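Local atomic coordinates of StiE protein (Stigmatella aurantiaca, PDB entry 6ECX), a protein that carries, in the part described here, the S-adenosylmethionine-dependent O-methyltransferase domain of a modular polyketide synthase, and as a whole is probably involved in polyketide antibiotic production. Residues A[114-119]-A[152-157]; A[40-45]-A[73-78]; A[51-56]-A[248-253]. One frame throughout, in Å; residues are numbered along the deposited sequence. Where two conformers were deposited one is given.

Contact 1: residues A[114-119]-A[152-157]. With SAM (S-adenosylmethionine), chain B; GOL (glycerol), chain E.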
loop_
_atom_site.group_PDB
_atom_site.type_symbol
_atom_site.label_atom_id
_atom_site.label_comp_id
_atom_site.label_asym_id
_atom_site.label_seq_id
_atom_site.Cartn_x
_atom_site.Cartn_y
_atom_site.Cartn_z
ATOM N N LYS A 114 12.263 7.459 -14.299
ATOM C CA LYS A 114 13.358 6.866 -13.538
ATOM C C LYS A 114 12.816 6.512 -12.157
ATOM O O LYS A 114 12.202 7.359 -11.502
ATOM C CB LYS A 114 14.536 7.836 -13.390
ATOM C CG LYS A 114 15.071 8.418 -14.699
ATOM C CD LYS A 114 16.277 7.620 -15.216
ATOM C CE LYS A 114 16.888 8.246 -16.465
ATOM N NZ LYS A 114 18.092 7.504 -16.923
ATOM N N LEU A 115 13.039 5.277 -11.706
ATOM C CA LEU A 115 12.381 4.797 -10.491
ATOM C C LEU A 115 13.375 4.060 -9.606
ATOM O O LEU A 115 14.187 3.273 -10.097
ATOM C CB LEU A 115 11.197 3.868 -10.824
ATOM C CG LEU A 115 10.230 4.333 -11.934
ATOM C CD1 LEU A 115 10.662 3.836 -13.328
ATOM C CD2 LEU A 115 8.846 3.853 -11.627
ATOM N N ASP A 116 13.332 4.343 -8.305
ATOM C CA ASP A 116 14.152 3.643 -7.322
ATOM C C ASP A 116 13.255 2.925 -6.328
ATOM O O ASP A 116 12.177 3.414 -5.981
ATOM C CB ASP A 116 15.074 4.618 -6.571
ATOM C CG ASP A 116 16.086 5.284 -7.503
ATOM O OD1 ASP A 116 16.583 4.568 -8.391
ATOM O OD2 ASP A 116 16.359 6.506 -7.373
ATOM N N GLY A 117 13.695 1.767 -5.860
ATOM C CA GLY A 117 12.960 1.033 -4.840
ATOM C C GLY A 117 13.855 0.673 -3.674
ATOM O O GLY A 117 15.032 0.348 -3.859
ATOM N N TYR A 118 13.293 0.754 -2.464
ATOM C CA TYR A 118 13.932 0.246 -1.250
ATOM C C TYR A 118 13.108 -0.908 -0.699
ATOM O O TYR A 118 11.875 -0.834 -0.652
ATOM C CB TYR A 118 14.030 1.307 -0.140
ATOM C CG TYR A 118 15.187 2.284 -0.169
ATOM C CD1 TYR A 118 16.030 2.375 -1.259
ATOM C CD2 TYR A 118 15.412 3.145 0.913
ATOM C CE1 TYR A 118 17.071 3.270 -1.272
ATOM C CE2 TYR A 118 16.460 4.049 0.904
ATOM C CZ TYR A 118 17.291 4.098 -0.200
ATOM O OH TYR A 118 18.351 4.980 -0.242
ATOM N N THR A 119 13.786 -1.969 -0.276
ATOM C CA THR A 119 13.168 -3.005 0.537
ATOM C C THR A 119 14.197 -3.484 1.549
ATOM O O THR A 119 15.397 -3.488 1.273
ATOM C CB THR A 119 12.667 -4.187 -0.313
ATOM O OG1 THR A 119 12.136 -5.214 0.538
ATOM C CG2 THR A 119 13.803 -4.764 -1.143
ATOM N N ASP A 152 18.741 7.453 3.781
ATOM C CA ASP A 152 18.213 8.478 2.889
ATOM C C ASP A 152 17.873 7.883 1.530
ATOM O O ASP A 152 18.610 7.048 0.996
ATOM C CB ASP A 152 19.220 9.614 2.721
ATOM C CG ASP A 152 19.136 10.628 3.839
ATOM O OD1 ASP A 152 18.347 10.405 4.782
ATOM O OD2 ASP A 152 19.849 11.652 3.771
ATOM N N PHE A 153 16.730 8.296 0.987
ATOM C CA PHE A 153 16.418 7.965 -0.389
ATOM C C PHE A 153 17.503 8.543 -1.303
ATOM O O PHE A 153 18.133 9.552 -0.968
ATOM C CB PHE A 153 15.037 8.506 -0.754
ATOM C CG PHE A 153 13.929 7.930 0.083
ATOM C CD1 PHE A 153 13.872 6.563 0.339
ATOM C CD2 PHE A 153 12.949 8.759 0.638
ATOM C CE1 PHE A 153 12.844 6.024 1.121
ATOM C CE2 PHE A 153 11.931 8.230 1.415
ATOM C CZ PHE A 153 11.872 6.855 1.652
ATOM N N PRO A 154 17.790 7.892 -2.434
ATOM C CA PRO A 154 18.981 8.228 -3.225
ATOM C C PRO A 154 18.706 9.194 -4.372
ATOM O O PRO A 154 19.101 8.956 -5.519
ATOM C CB PRO A 154 19.433 6.862 -3.743
ATOM C CG PRO A 154 18.155 6.116 -3.942
ATOM C CD PRO A 154 17.186 6.619 -2.881
ATOM N N GLY A 155 18.021 10.291 -4.077
ATOM C CA GLY A 155 17.700 11.253 -5.108
ATOM C C GLY A 155 16.577 12.173 -4.669
ATOM O O GLY A 155 16.152 12.169 -3.509
ATOM N N MET A 156 16.088 12.940 -5.639
ATOM C CA MET A 156 15.012 13.901 -5.436
ATOM C C MET A 156 13.869 13.509 -6.364
ATOM O O MET A 156 14.062 13.415 -7.582
ATOM C CB MET A 156 15.514 15.322 -5.716
ATOM C CG MET A 156 14.508 16.416 -5.433
ATOM S SD MET A 156 13.997 16.475 -3.700
ATOM C CE MET A 156 15.530 16.943 -2.904
ATOM N N TYR A 157 12.686 13.271 -5.793
ATOM C CA TYR A 157 11.606 12.591 -6.497
ATOM C C TYR A 157 10.406 13.502 -6.718
ATOM O O TYR A 157 10.204 14.496 -6.017
ATOM C CB TYR A 157 11.191 11.329 -5.718
ATOM C CG TYR A 157 12.372 10.397 -5.589
ATOM C CD1 TYR A 157 12.722 9.547 -6.636
ATOM C CD2 TYR A 157 13.193 10.437 -4.469
ATOM C CE1 TYR A 157 13.858 8.725 -6.562
ATOM C CE2 TYR A 157 14.321 9.614 -4.379
ATOM C CZ TYR A 157 14.631 8.753 -5.419
ATOM O OH TYR A 157 15.736 7.947 -5.321
HETATM N N SAM B . 4.442 -2.256 -1.953
HETATM C CA SAM B . 4.595 -3.650 -2.351
HETATM C C SAM B . 3.316 -4.176 -2.987
HETATM O O SAM B . 2.282 -3.522 -2.878
HETATM O OXT SAM B . 3.277 -5.236 -3.619
HETATM C CB SAM B . 4.975 -4.497 -1.148
HETATM C CG SAM B . 4.078 -4.311 0.068
HETATM S SD SAM B . 4.507 -5.519 1.350
HETATM C CE SAM B . 2.897 -5.759 2.145
HETATM C "C5'" SAM B . 5.494 -4.538 2.508
HETATM C "C4'" SAM B . 6.871 -4.171 1.947
HETATM O "O4'" SAM B . 7.518 -3.169 2.717
HETATM C "C3'" SAM B . 7.867 -5.323 1.865
HETATM O "O3'" SAM B . 8.459 -5.232 0.581
HETATM C "C2'" SAM B . 8.923 -5.004 2.916
HETATM O "O2'" SAM B . 10.221 -5.463 2.597
HETATM C "C1'" SAM B . 8.888 -3.482 2.892
HETATM N N9 SAM B . 9.403 -2.802 4.096
HETATM C C8 SAM B . 8.961 -2.979 5.385
HETATM N N7 SAM B . 9.659 -2.144 6.197
HETATM C C5 SAM B . 10.546 -1.444 5.454
HETATM C C6 SAM B . 11.486 -0.479 5.768
HETATM N N6 SAM B . 11.656 -0.072 7.025
HETATM N N1 SAM B . 12.264 0.079 4.766
HETATM C C2 SAM B . 12.101 -0.315 3.459
HETATM N N3 SAM B . 11.159 -1.276 3.157
HETATM C C4 SAM B . 10.394 -1.841 4.129
HETATM C C1 GOL E . 16.318 11.372 -8.684
HETATM O O1 GOL E . 17.282 12.378 -8.564
HETATM C C2 GOL E . 16.871 10.265 -9.615
HETATM O O2 GOL E . 18.100 9.793 -9.177
HETATM C C3 GOL E . 15.758 9.159 -9.625
HETATM O O3 GOL E . 16.388 7.913 -9.701
#

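Contact 2: residues A[40-45]-A[73-78]. With SAM (S-adenosylmethionine), chain B.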
loop_
_atom_site.group_PDB
_atom_site.type_symbol
_atom_site.label_atom_id
_atom_site.label_comp_id
_atom_site.label_asym_id
_atom_site.label_seq_id
_atom_site.Cartn_x
_atom_site.Cartn_y
_atom_site.Cartn_z
ATOM N N TRP A 40 -3.942 -6.894 -1.862
ATOM C CA TRP A 40 -5.043 -7.709 -2.351
ATOM C C TRP A 40 -6.320 -6.881 -2.322
ATOM O O TRP A 40 -6.650 -6.288 -1.289
ATOM C CB TRP A 40 -5.119 -8.995 -1.528
ATOM C CG TRP A 40 -3.809 -9.762 -1.663
ATOM C CD1 TRP A 40 -3.400 -10.480 -2.749
ATOM C CD2 TRP A 40 -2.722 -9.827 -0.715
ATOM N NE1 TRP A 40 -2.150 -11.007 -2.535
ATOM C CE2 TRP A 40 -1.711 -10.623 -1.296
ATOM C CE3 TRP A 40 -2.515 -9.305 0.569
ATOM C CZ2 TRP A 40 -0.514 -10.910 -0.637
ATOM C CZ3 TRP A 40 -1.320 -9.592 1.218
ATOM C CH2 TRP A 40 -0.339 -10.387 0.614
ATOM N N GLY A 41 -7.046 -6.873 -3.451
ATOM C CA GLY A 41 -7.748 -5.682 -3.903
ATOM C C GLY A 41 -9.252 -5.479 -3.831
ATOM O O GLY A 41 -9.943 -5.995 -2.951
ATOM N N VAL A 42 -9.756 -4.683 -4.775
ATOM C CA VAL A 42 -11.075 -4.063 -4.698
ATOM C C VAL A 42 -12.098 -4.962 -5.386
ATOM O O VAL A 42 -12.116 -5.081 -6.616
ATOM C CB VAL A 42 -11.054 -2.653 -5.312
ATOM C CG1 VAL A 42 -12.459 -2.104 -5.507
ATOM C CG2 VAL A 42 -10.230 -1.713 -4.443
ATOM N N PHE A 43 -12.942 -5.611 -4.591
ATOM C CA PHE A 43 -14.127 -6.304 -5.087
ATOM C C PHE A 43 -15.306 -5.350 -4.933
ATOM O O PHE A 43 -15.711 -5.036 -3.810
ATOM C CB PHE A 43 -14.383 -7.602 -4.319
ATOM C CG PHE A 43 -13.623 -8.802 -4.844
ATOM C CD1 PHE A 43 -12.278 -8.721 -5.141
ATOM C CD2 PHE A 43 -14.259 -10.023 -5.005
ATOM C CE1 PHE A 43 -11.583 -9.825 -5.612
ATOM C CE2 PHE A 43 -13.558 -11.130 -5.470
ATOM C CZ PHE A 43 -12.225 -11.027 -5.778
ATOM N N GLN A 44 -15.855 -4.883 -6.061
ATOM C CA GLN A 44 -16.986 -3.962 -5.988
ATOM C C GLN A 44 -18.175 -4.621 -5.298
ATOM O O GLN A 44 -18.924 -3.961 -4.564
ATOM C CB GLN A 44 -17.371 -3.471 -7.389
ATOM C CG GLN A 44 -16.251 -2.768 -8.158
ATOM C CD GLN A 44 -15.454 -3.719 -9.041
ATOM O OE1 GLN A 44 -15.435 -4.931 -8.813
ATOM N NE2 GLN A 44 -14.799 -3.169 -10.062
ATOM N N GLU A 45 -18.353 -5.924 -5.510
ATOM C CA GLU A 45 -19.366 -6.711 -4.821
ATOM C C GLU A 45 -18.772 -8.059 -4.431
ATOM O O GLU A 45 -17.772 -8.508 -4.998
ATOM C CB GLU A 45 -20.623 -6.927 -5.687
ATOM C CG GLU A 45 -21.438 -5.671 -5.964
ATOM C CD GLU A 45 -22.016 -5.045 -4.704
ATOM O OE1 GLU A 45 -22.216 -5.782 -3.711
ATOM O OE2 GLU A 45 -22.263 -3.816 -4.705
ATOM N N GLN A 73 -6.747 -6.321 -7.990
ATOM C CA GLN A 73 -5.516 -5.672 -7.571
ATOM C C GLN A 73 -5.175 -4.512 -8.495
ATOM O O GLN A 73 -4.704 -3.466 -8.031
ATOM C CB GLN A 73 -4.367 -6.681 -7.532
ATOM C CG GLN A 73 -4.462 -7.688 -6.376
ATOM C CD GLN A 73 -3.459 -8.822 -6.505
ATOM O OE1 GLN A 73 -3.287 -9.387 -7.583
ATOM N NE2 GLN A 73 -2.783 -9.150 -5.409
ATOM N N ARG A 74 -5.390 -4.691 -9.803
ATOM C CA ARG A 74 -5.240 -3.582 -10.737
ATOM C C ARG A 74 -6.228 -2.461 -10.421
ATOM O O ARG A 74 -5.894 -1.273 -10.543
ATOM C CB ARG A 74 -5.416 -4.078 -12.171
ATOM C CG ARG A 74 -4.227 -4.877 -12.672
ATOM C CD ARG A 74 -4.294 -5.106 -14.173
ATOM N NE ARG A 74 -5.251 -6.147 -14.529
ATOM C CZ ARG A 74 -4.979 -7.449 -14.495
ATOM N NH1 ARG A 74 -3.778 -7.870 -14.118
ATOM N NH2 ARG A 74 -5.907 -8.328 -14.834
ATOM N N GLU A 75 -7.438 -2.818 -9.992
ATOM C CA GLU A 75 -8.429 -1.806 -9.639
ATOM C C GLU A 75 -8.004 -1.004 -8.407
ATOM O O GLU A 75 -8.209 0.215 -8.348
ATOM C CB GLU A 75 -9.782 -2.478 -9.411
ATOM C CG GLU A 75 -10.857 -1.570 -8.827
ATOM C CD GLU A 75 -11.323 -0.476 -9.779
ATOM O OE1 GLU A 75 -10.869 -0.443 -10.945
ATOM O OE2 GLU A 75 -12.157 0.352 -9.343
ATOM N N LEU A 76 -7.423 -1.671 -7.404
ATOM C CA LEU A 76 -6.861 -0.941 -6.272
ATOM C C LEU A 76 -5.832 0.080 -6.749
ATOM O O LEU A 76 -5.848 1.247 -6.334
ATOM C CB LEU A 76 -6.230 -1.921 -5.282
ATOM C CG LEU A 76 -5.564 -1.289 -4.062
ATOM C CD1 LEU A 76 -6.600 -1.015 -2.984
ATOM C CD2 LEU A 76 -4.504 -2.226 -3.537
ATOM N N ARG A 77 -4.954 -0.344 -7.666
ATOM C CA ARG A 77 -3.944 0.550 -8.222
ATOM C C ARG A 77 -4.571 1.702 -9.013
ATOM O O ARG A 77 -4.088 2.840 -8.948
ATOM C CB ARG A 77 -3.003 -0.235 -9.131
ATOM C CG ARG A 77 -1.657 -0.567 -8.523
ATOM C CD ARG A 77 -1.768 -1.725 -7.580
ATOM N NE ARG A 77 -0.509 -2.002 -6.890
ATOM C CZ ARG A 77 -0.372 -2.955 -5.978
ATOM N NH1 ARG A 77 -1.418 -3.707 -5.662
ATOM N NH2 ARG A 77 0.795 -3.153 -5.383
ATOM N N ARG A 78 -5.607 1.412 -9.811
ATOM C CA ARG A 78 -6.269 2.457 -10.588
ATOM C C ARG A 78 -6.745 3.579 -9.674
ATOM O O ARG A 78 -6.511 4.758 -9.952
ATOM C CB ARG A 78 -7.439 1.873 -11.392
ATOM C CG ARG A 78 -8.049 2.846 -12.419
ATOM C CD ARG A 78 -9.247 2.226 -13.148
ATOM N NE ARG A 78 -10.373 2.023 -12.236
ATOM C CZ ARG A 78 -11.366 2.891 -12.071
ATOM N NH1 ARG A 78 -11.381 4.021 -12.768
ATOM N NH2 ARG A 78 -12.337 2.634 -11.206
HETATM N N SAM B . 4.442 -2.256 -1.953
HETATM C CA SAM B . 4.595 -3.650 -2.351
HETATM C C SAM B . 3.316 -4.176 -2.987
HETATM O O SAM B . 2.282 -3.522 -2.878
HETATM O OXT SAM B . 3.277 -5.236 -3.619
HETATM C CB SAM B . 4.975 -4.497 -1.148
HETATM C CG SAM B . 4.078 -4.311 0.068
HETATM S SD SAM B . 4.507 -5.519 1.350
HETATM C CE SAM B . 2.897 -5.759 2.145
HETATM C "C5'" SAM B . 5.494 -4.538 2.508
HETATM C "C4'" SAM B . 6.871 -4.171 1.947
HETATM O "O4'" SAM B . 7.518 -3.169 2.717
HETATM C "C3'" SAM B . 7.867 -5.323 1.865
HETATM O "O3'" SAM B . 8.459 -5.232 0.581
HETATM C "C2'" SAM B . 8.923 -5.004 2.916
HETATM O "O2'" SAM B . 10.221 -5.463 2.597
HETATM C "C1'" SAM B . 8.888 -3.482 2.892
HETATM N N9 SAM B . 9.403 -2.802 4.096
HETATM C C8 SAM B . 8.961 -2.979 5.385
HETATM N N7 SAM B . 9.659 -2.144 6.197
HETATM C C5 SAM B . 10.546 -1.444 5.454
HETATM C C6 SAM B . 11.486 -0.479 5.768
HETATM N N6 SAM B . 11.656 -0.072 7.025
HETATM N N1 SAM B . 12.264 0.079 4.766
HETATM C C2 SAM B . 12.101 -0.315 3.459
HETATM N N3 SAM B . 11.159 -1.276 3.157
HETATM C C4 SAM B . 10.394 -1.841 4.129
#

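Contact 3: residues A[51-56]-A[248-253]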
loop_
_atom_site.group_PDB
_atom_site.type_symbol
_atom_site.label_atom_id
_atom_site.label_comp_id
_atom_site.label_asym_id
_atom_site.label_seq_id
_atom_site.Cartn_x
_atom_site.Cartn_y
_atom_site.Cartn_z
ATOM N N SER A 51 -12.798 -17.499 -3.440
ATOM C CA SER A 51 -12.073 -17.771 -2.205
ATOM C C SER A 51 -10.688 -17.156 -2.352
ATOM O O SER A 51 -9.832 -17.698 -3.059
ATOM C CB SER A 51 -11.991 -19.265 -1.932
ATOM O OG SER A 51 -11.053 -19.509 -0.909
ATOM N N TRP A 52 -10.486 -16.011 -1.703
ATOM C CA TRP A 52 -9.161 -15.407 -1.673
ATOM C C TRP A 52 -8.136 -16.373 -1.085
ATOM O O TRP A 52 -6.997 -16.456 -1.562
ATOM C CB TRP A 52 -9.214 -14.106 -0.876
ATOM C CG TRP A 52 -7.910 -13.417 -0.782
ATOM C CD1 TRP A 52 -7.353 -12.588 -1.713
ATOM C CD2 TRP A 52 -6.982 -13.488 0.305
ATOM N NE1 TRP A 52 -6.130 -12.140 -1.272
ATOM C CE2 TRP A 52 -5.878 -12.679 -0.036
ATOM C CE3 TRP A 52 -6.971 -14.165 1.530
ATOM C CZ2 TRP A 52 -4.775 -12.521 0.807
ATOM C CZ3 TRP A 52 -5.874 -14.011 2.367
ATOM C CH2 TRP A 52 -4.792 -13.193 2.001
ATOM N N ILE A 53 -8.535 -17.141 -0.071
ATOM C CA ILE A 53 -7.585 -18.023 0.596
ATOM C C ILE A 53 -7.146 -19.145 -0.344
ATOM O O ILE A 53 -5.958 -19.475 -0.415
ATOM C CB ILE A 53 -8.181 -18.548 1.921
ATOM C CG1 ILE A 53 -7.082 -19.091 2.836
ATOM C CG2 ILE A 53 -9.274 -19.591 1.707
ATOM C CD1 ILE A 53 -6.237 -17.984 3.425
ATOM N N ARG A 54 -8.077 -19.714 -1.116
ATOM C CA ARG A 54 -7.699 -20.787 -2.033
ATOM C C ARG A 54 -6.888 -20.243 -3.203
ATOM O O ARG A 54 -5.926 -20.880 -3.651
ATOM C CB ARG A 54 -8.943 -21.533 -2.536
ATOM C CG ARG A 54 -9.690 -22.305 -1.463
ATOM C CD ARG A 54 -10.897 -23.070 -2.007
ATOM N NE ARG A 54 -11.240 -24.178 -1.113
ATOM C CZ ARG A 54 -12.354 -24.905 -1.179
ATOM N NH1 ARG A 54 -13.277 -24.653 -2.096
ATOM N NH2 ARG A 54 -12.552 -25.883 -0.309
ATOM N N THR A 55 -7.251 -19.060 -3.701
ATOM C CA THR A 55 -6.538 -18.486 -4.836
ATOM C C THR A 55 -5.081 -18.199 -4.491
ATOM O O THR A 55 -4.180 -18.462 -5.297
ATOM C CB THR A 55 -7.238 -17.207 -5.304
ATOM O OG1 THR A 55 -8.525 -17.539 -5.839
ATOM C CG2 THR A 55 -6.415 -16.511 -6.371
ATOM N N VAL A 56 -4.829 -17.677 -3.289
ATOM C CA VAL A 56 -3.481 -17.271 -2.914
ATOM C C VAL A 56 -2.556 -18.466 -2.683
ATOM O O VAL A 56 -1.334 -18.330 -2.811
ATOM C CB VAL A 56 -3.565 -16.344 -1.682
ATOM C CG1 VAL A 56 -2.188 -16.010 -1.131
ATOM C CG2 VAL A 56 -4.278 -15.069 -2.059
ATOM N N ALA A 248 -13.557 -21.284 7.570
ATOM C CA ALA A 248 -13.052 -22.205 8.579
ATOM C C ALA A 248 -12.671 -23.545 7.956
ATOM O O ALA A 248 -11.516 -23.979 8.042
ATOM C CB ALA A 248 -14.095 -22.393 9.684
ATOM N N ALA A 249 -13.632 -24.215 7.317
ATOM C CA ALA A 249 -13.332 -25.496 6.683
ATOM C C ALA A 249 -12.437 -25.342 5.458
ATOM O O ALA A 249 -11.782 -26.310 5.067
ATOM C CB ALA A 249 -14.624 -26.215 6.299
ATOM N N GLN A 250 -12.387 -24.157 4.840
ATOM C CA GLN A 250 -11.436 -23.972 3.750
ATOM C C GLN A 250 -10.008 -23.873 4.274
ATOM O O GLN A 250 -9.091 -24.478 3.706
ATOM C CB GLN A 250 -11.791 -22.732 2.921
ATOM C CG GLN A 250 -13.014 -22.923 2.043
ATOM C CD GLN A 250 -13.062 -21.980 0.865
ATOM O OE1 GLN A 250 -12.227 -21.085 0.729
ATOM N NE2 GLN A 250 -14.047 -22.183 -0.008
ATOM N N PHE A 251 -9.807 -23.133 5.368
ATOM C CA PHE A 251 -8.461 -22.930 5.889
ATOM C C PHE A 251 -7.869 -24.214 6.456
ATOM O O PHE A 251 -6.657 -24.432 6.347
ATOM C CB PHE A 251 -8.472 -21.833 6.954
ATOM C CG PHE A 251 -7.128 -21.572 7.569
ATOM C CD1 PHE A 251 -6.800 -22.108 8.806
ATOM C CD2 PHE A 251 -6.190 -20.800 6.907
ATOM C CE1 PHE A 251 -5.561 -21.874 9.372
ATOM C CE2 PHE A 251 -4.952 -20.561 7.467
ATOM C CZ PHE A 251 -4.638 -21.098 8.702
ATOM N N GLU A 252 -8.694 -25.065 7.071
ATOM C CA GLU A 252 -8.190 -26.340 7.572
ATOM C C GLU A 252 -7.688 -27.218 6.436
ATOM O O GLU A 252 -6.663 -27.898 6.571
ATOM C CB GLU A 252 -9.277 -27.074 8.352
ATOM C CG GLU A 252 -9.878 -26.296 9.498
ATOM C CD GLU A 252 -10.831 -27.147 10.312
ATOM O OE1 GLU A 252 -10.572 -28.363 10.442
ATOM O OE2 GLU A 252 -11.843 -26.607 10.804
ATOM N N ALA A 253 -8.402 -27.218 5.306
ATOM C CA ALA A 253 -8.040 -28.088 4.191
ATOM C C ALA A 253 -6.673 -27.720 3.629
ATOM O O ALA A 253 -5.845 -28.596 3.358
ATOM C CB ALA A 253 -9.112 -28.020 3.102
#

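Contact 1: residues A[114-119]-A[152-157]
Tyr118, on strand 114-119, and the loop 152-157 illustrate how a strand of the Rossmann-like methyltransferase sheet can hold, by alternate side chains, the loop leading into strand 157-163. CG of Tyr118 lies anti to the carbonyl carbon (chi1 -83°), and from CB the ring runs toward the loop. Phe153 meets the CD2/CE2 flank and Pro154 the CE1 flank, both obliquely and from the same side of the ring plane. CE2 lies 3.7 Å from Phe153 CD1, the ring planes inclined at 54°; Phe153 also packs on Ser148 of the S-adenosylmethionine site. Pro154 comes tip to tip, its CD 3.3 Å from Tyr118 OH. The hydroxyl donates to the carbonyl oxygen of Asp152, near the ring plane, although the modelled 2.4 Å between Tyr118 OH and Asp152 O is too short to be taken literally. Arg146 also bonds to this hydroxyl.

Two residues back, Asp116 repeats the theme with the roles reversed. Its OD2 accepts from Tyr157 OH at 2.6 Å, through the anti lone pair and in the plane of the tyrosine ring, while carboxylate and ring stand 89° apart. Pro154 centres an inverse gamma turn between the two anchors. Arg142 joins both segments, bridging to Asp116 OD1 and bonding to Pro154 O. This arginine and the Tyr157 hydroxyl probably stabilise the buried carboxylate as the anion; a glycerol donating to OD2 is incidental, probably from the crystallisation liquor.

Contact 2: residues A[40-45]-A[73-78]
Val42 turns CG2 anti to its carbonyl carbon and CG1 anti to its backbone N (chi1 168°), and both methyls thereby face helix residues 73-78, where Glu75 and Leu76 each carry CG anti to the backbone N. CB and CG1 of Val42 rest against the aliphatic part of Glu75, with Val42 CB 3.7 Å from Glu75 CG. The other branch lies over the helix backbone: Val42 CG2 is 3.9 Å from Leu76 CA and also touches the Leu76 CD1 methyl. Beyond its methylene, Glu75 bends at chi2 (68°), which places CD, and its carboxylate is gripped side-on by Arg78. NE of Arg78 donates to Glu75 OE1 at 2.8 Å, and NH2 donates to OE2, which Tyr315 also binds.

The two backbones come nearest at Gly41, whose CA is 4.3 Å from that of Gln73, an approach eased by the absence of a side chain on the glycine. The buried Gly41 N has no polar partner. Gln73 and the poorly ordered Trp40 lie side by side, pointing the same way, with amide and indole planes 22° apart. Gln73 NE2 is hydrogen-bonded to Thr39 O; it and Trp40 NE1 are both donors and form no bond.

One turn on, Arg77 belongs to the S-adenosylmethionine site, its NH2 2.9 Å from the ligand O and salt-bridged to Asp102. Val42 also touches Glu237 and Phe43 touches Cys241, so the loop lies between helix 64-80 and helix 235-242, while Leu76 continues inward to Tyr285 and Leu287 on strand 283-292.

Contact 3: residues A[51-56]-A[248-253]
Ser51 and Gln250 meet through a hydrogen bond that shows how a helix cap can be shared with a second helix. Ser51 OG donates to Gln250 OE1 at 2.6 Å, lying in the amide carbonyl plane. The same oxygen is touched by Ile53, whose CG2 stands 3.5 Å from Gln250 OE1. Across the flat of the amide lies Arg54: its guanidinium is stacked on the amide with the planes 10° apart. Gln250 NE2 sits over one guanidinium face, offset toward the rim and 3.3 Å from Arg54 NH1.

In the next shell, Ser51 is the N-cap of helix 52-57, its OG accepting from Arg54 N at 3.0 Å. With OG anti to the backbone N (chi1 167°), the hydroxyl is placed where it can reach both Arg54 N and Gln250 OE1. Asn244 gives Gln250 OE1 a further donor. Deeper in, Ile53 CD1 approaches the edge of the Phe251 ring, 4.5 Å from Phe251 CD2, and both side chains also pack on Phe268 of helix 263-280. The two short helical segments run nearly parallel, at 19°, with their axes 10.1 Å apart.

Chemically, one serine hydroxyl serves both helices, accepting a hydrogen bond from Arg54 N and donating one to Gln250 OE1. The amide carries no net charge, which is consistent with a flat stack against the guanidinium, although the two donors NE2 and NH1 gain no bond from it.

The three contacts are spread across the domain. Contacts 1 and 2 lie on opposite sides of the chain's centre, with their own centres 26 Å apart and nearest atoms about 12 Å apart, yet both reach S-adenosylmethionine: contact 1 through Thr119, at the ribose O2', and contact 2 through Arg77, at the carboxylate of its methionine part. Contact 3 lies away from the annotated sites, 37 Å from contact 1 between centres, but it adjoins contact 2, where Trp40 CB is 3.3 Å from Trp52 NE1 and the two indoles pack edge-to-face. Along the chain, contact 1 is nested inside the loop that contact 3 closes, whereas contacts 2 and 3 interleave.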